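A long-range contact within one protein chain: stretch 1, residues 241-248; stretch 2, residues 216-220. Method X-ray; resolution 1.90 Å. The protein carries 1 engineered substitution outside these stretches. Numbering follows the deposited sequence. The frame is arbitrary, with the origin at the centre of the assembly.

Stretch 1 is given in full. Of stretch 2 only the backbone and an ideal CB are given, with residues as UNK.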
# COMPACT_ATOMS: atom_id res chain seq x y z
N THR A 241 18.94 -30.80 0.56
CA THR A 241 17.99 -31.54 -0.26
C THR A 241 16.66 -31.66 0.47
O THR A 241 16.58 -31.46 1.68
CB THR A 241 18.47 -32.97 -0.57
OG1 THR A 241 18.81 -33.64 0.66
CG2 THR A 241 19.67 -32.95 -1.50
N MET A 242 15.63 -31.98 -0.29
CA MET A 242 14.28 -32.17 0.25
C MET A 242 13.59 -33.15 -0.69
O MET A 242 13.62 -32.98 -1.92
CB MET A 242 13.52 -30.84 0.28
CG MET A 242 12.04 -30.97 0.65
SD MET A 242 11.77 -31.87 2.22
CE MET A 242 12.61 -30.79 3.38
N ASP A 243 12.97 -34.19 -0.13
CA ASP A 243 12.29 -35.18 -0.94
C ASP A 243 10.90 -34.68 -1.32
O ASP A 243 10.24 -33.99 -0.54
CB ASP A 243 12.21 -36.51 -0.19
CG ASP A 243 11.28 -36.45 1.00
OD1 ASP A 243 11.72 -35.97 2.06
OD2 ASP A 243 10.11 -36.86 0.86
N GLU A 244 10.46 -35.06 -2.51
CA GLU A 244 9.17 -34.61 -3.02
C GLU A 244 7.96 -34.95 -2.17
O GLU A 244 7.05 -34.15 -2.06
CB GLU A 244 8.97 -35.13 -4.45
CG GLU A 244 9.08 -36.64 -4.61
CD GLU A 244 9.23 -37.05 -6.06
OE1 GLU A 244 8.85 -38.19 -6.41
OE2 GLU A 244 9.73 -36.22 -6.85
N VAL A 245 7.95 -36.14 -1.57
CA VAL A 245 6.83 -36.55 -0.73
C VAL A 245 6.69 -35.63 0.48
O VAL A 245 5.59 -35.14 0.78
CB VAL A 245 6.99 -38.01 -0.25
CG1 VAL A 245 5.74 -38.46 0.50
CG2 VAL A 245 7.23 -38.92 -1.44
N THR A 246 7.80 -35.39 1.18
CA THR A 246 7.77 -34.51 2.34
C THR A 246 7.24 -33.14 1.91
O THR A 246 6.45 -32.52 2.62
CB THR A 246 9.17 -34.31 2.93
OG1 THR A 246 9.68 -35.57 3.39
CG2 THR A 246 9.12 -33.34 4.08
N ALA A 247 7.68 -32.68 0.75
CA ALA A 247 7.26 -31.38 0.21
C ALA A 247 5.76 -31.36 -0.02
O ALA A 247 5.07 -30.41 0.35
CB ALA A 247 8.00 -31.10 -1.10
N ARG A 248 5.27 -32.43 -0.64
CA ARG A 248 3.86 -32.60 -0.95
C ARG A 248 3.02 -32.58 0.33
O ARG A 248 1.98 -31.93 0.40
CB ARG A 248 3.66 -33.93 -1.69
CG ARG A 248 2.35 -34.05 -2.46
CD ARG A 248 1.22 -34.53 -1.56
NE ARG A 248 1.58 -35.67 -0.73
CZ ARG A 248 1.42 -36.94 -1.08
NH1 ARG A 248 0.89 -37.24 -2.26
NH2 ARG A 248 1.77 -37.92 -0.25
N UNK A 216 13.82 -37.19 -13.65
CA UNK A 216 12.54 -36.48 -13.65
C UNK A 216 12.01 -36.57 -12.21
O UNK A 216 12.15 -37.61 -11.57
CB UNK A 216 11.56 -37.07 -14.66
N UNK A 217 11.44 -35.49 -11.70
CA UNK A 217 10.93 -35.48 -10.33
C UNK A 217 9.58 -34.79 -10.25
O UNK A 217 9.12 -34.19 -11.23
CB UNK A 217 11.92 -34.79 -9.39
N UNK A 218 8.96 -34.84 -9.08
CA UNK A 218 7.64 -34.25 -8.89
C UNK A 218 7.55 -32.84 -8.32
O UNK A 218 6.45 -32.32 -8.14
CB UNK A 218 6.84 -35.17 -7.97
N UNK A 219 8.68 -32.21 -8.03
CA UNK A 219 8.60 -30.85 -7.50
C UNK A 219 8.66 -29.87 -8.66
O UNK A 219 9.63 -29.13 -8.83
CB UNK A 219 9.72 -30.58 -6.50
N UNK A 220 7.59 -29.89 -9.45
CA UNK A 220 7.44 -29.06 -10.63
C UNK A 220 7.96 -27.64 -10.49
O UNK A 220 7.58 -26.91 -9.57
CB UNK A 220 5.96 -29.01 -11.02

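Position 216 opens the stretch. Its CA-to-CB bond points away from stretch 1, and no atom of stretch 1 lies within 5.5 Å of the ideal CB. Stretch 1 therefore sets no demand here. Phi is -54° and psi 139°, an extended backbone that many residues can adopt, proline among them. The deposited residue is Pro216. It makes no contact with stretch 1.

At position 217 the CA-to-CB bond points toward stretch 1. The ideal CB of 217 is 3.7 Å from Glu244 OE2, so the carboxylate passes close to the base of the side chain. A basic or polar residue could suit the charge. A small residue would also fit, and a larger one could turn its end elsewhere. The residue is His217. His217 CB lies 3.7 Å from Glu244 OE2, but chi1 is 59° (p) and the end of the side chain leads away. The imidazole makes a bond within its own stretch: His217 ND1 accepts a hydrogen bond from the backbone N of position 219, at 3.1 Å. The bond links the ring to the backbone two residues on.

Position 218 faces stretch 1 with both its backbone N and its CA-to-CB bond. The backbone N of 218 lies 2.7 Å from Glu244 OE2 and donates a hydrogen bond to it, with an angle of 163° at the hydrogen. Any residue with a free backbone NH could make this bond; proline could not. The CA-to-CB bond points toward stretch 1, and the ideal CB of 218 is a tight 3.3 Å from Glu244 OE2. The other carboxylate oxygen, OE1, remains as an acceptor for a side chain. Asparagine, glutamine, lysine or arginine could be considered, provided the donor can reach it. An acidic side chain would suit the negative charge poorly. The residue is Gln218. With chi1 at -53° (m) and chi2 at -160° (t), its amide reaches back to the carboxylate. Gln218 NE2 donates to Glu244 OE1 at 3.1 Å, with an angle of 165°. Backbone and side chain of one residue thus hold both oxygens of Glu244.

At position 219 the CA-to-CB bond runs sideways. The ideal CB of 219 is 5.0 Å from Glu244 CB, which leaves room for more side chain. The nearby surface of stretch 1 includes the CB atoms of Glu244 and Ala247 at the start of the helix. An aliphatic residue such as leucine, isoleucine, valine or methionine would suit it. The residue is Ile219, with chi1 at -49° (m) and chi2 at 179° (t). Its end comes nearer than its base suggests. Ile219 CG1 packs 3.7 Å from Glu244 CB, against the aliphatic base of that side chain. Ile219 CD1 reaches 4.3 Å from Ala247 CB and 4.0 Å from Met242 O. The last is a packing contact with a carbonyl.

Position 220 is out of reach of stretch 1, and nothing there lies within 5.5 Å of its ideal CB. Many residues would serve. It is Gln220, whose OE1 is hydrogen-bonded elsewhere in the structure.

Stretch 2 216-220: PHQIQ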
# COMPACT_ATOMS: atom_id res chain seq x y z
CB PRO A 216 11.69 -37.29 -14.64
CG PRO A 216 12.68 -37.96 -15.54
CD PRO A 216 13.90 -38.23 -14.68
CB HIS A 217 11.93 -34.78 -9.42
CG HIS A 217 12.20 -33.36 -9.82
ND1 HIS A 217 11.50 -32.30 -9.28
CD2 HIS A 217 13.03 -32.84 -10.75
CE1 HIS A 217 11.89 -31.18 -9.87
NE2 HIS A 217 12.81 -31.48 -10.77
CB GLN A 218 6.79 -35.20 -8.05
CG GLN A 218 6.78 -36.61 -8.61
CD GLN A 218 5.61 -37.43 -8.12
OE1 GLN A 218 4.48 -37.25 -8.57
NE2 GLN A 218 5.88 -38.33 -7.19
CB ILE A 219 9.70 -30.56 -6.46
CG1 ILE A 219 9.77 -31.68 -5.43
CG2 ILE A 219 9.37 -29.27 -5.73
CD1 ILE A 219 10.83 -31.50 -4.36
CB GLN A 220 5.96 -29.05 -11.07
CG GLN A 220 5.33 -30.44 -11.07
CD GLN A 220 4.21 -30.60 -12.09
OE1 GLN A 220 4.05 -29.79 -13.00
NE2 GLN A 220 3.42 -31.66 -11.93
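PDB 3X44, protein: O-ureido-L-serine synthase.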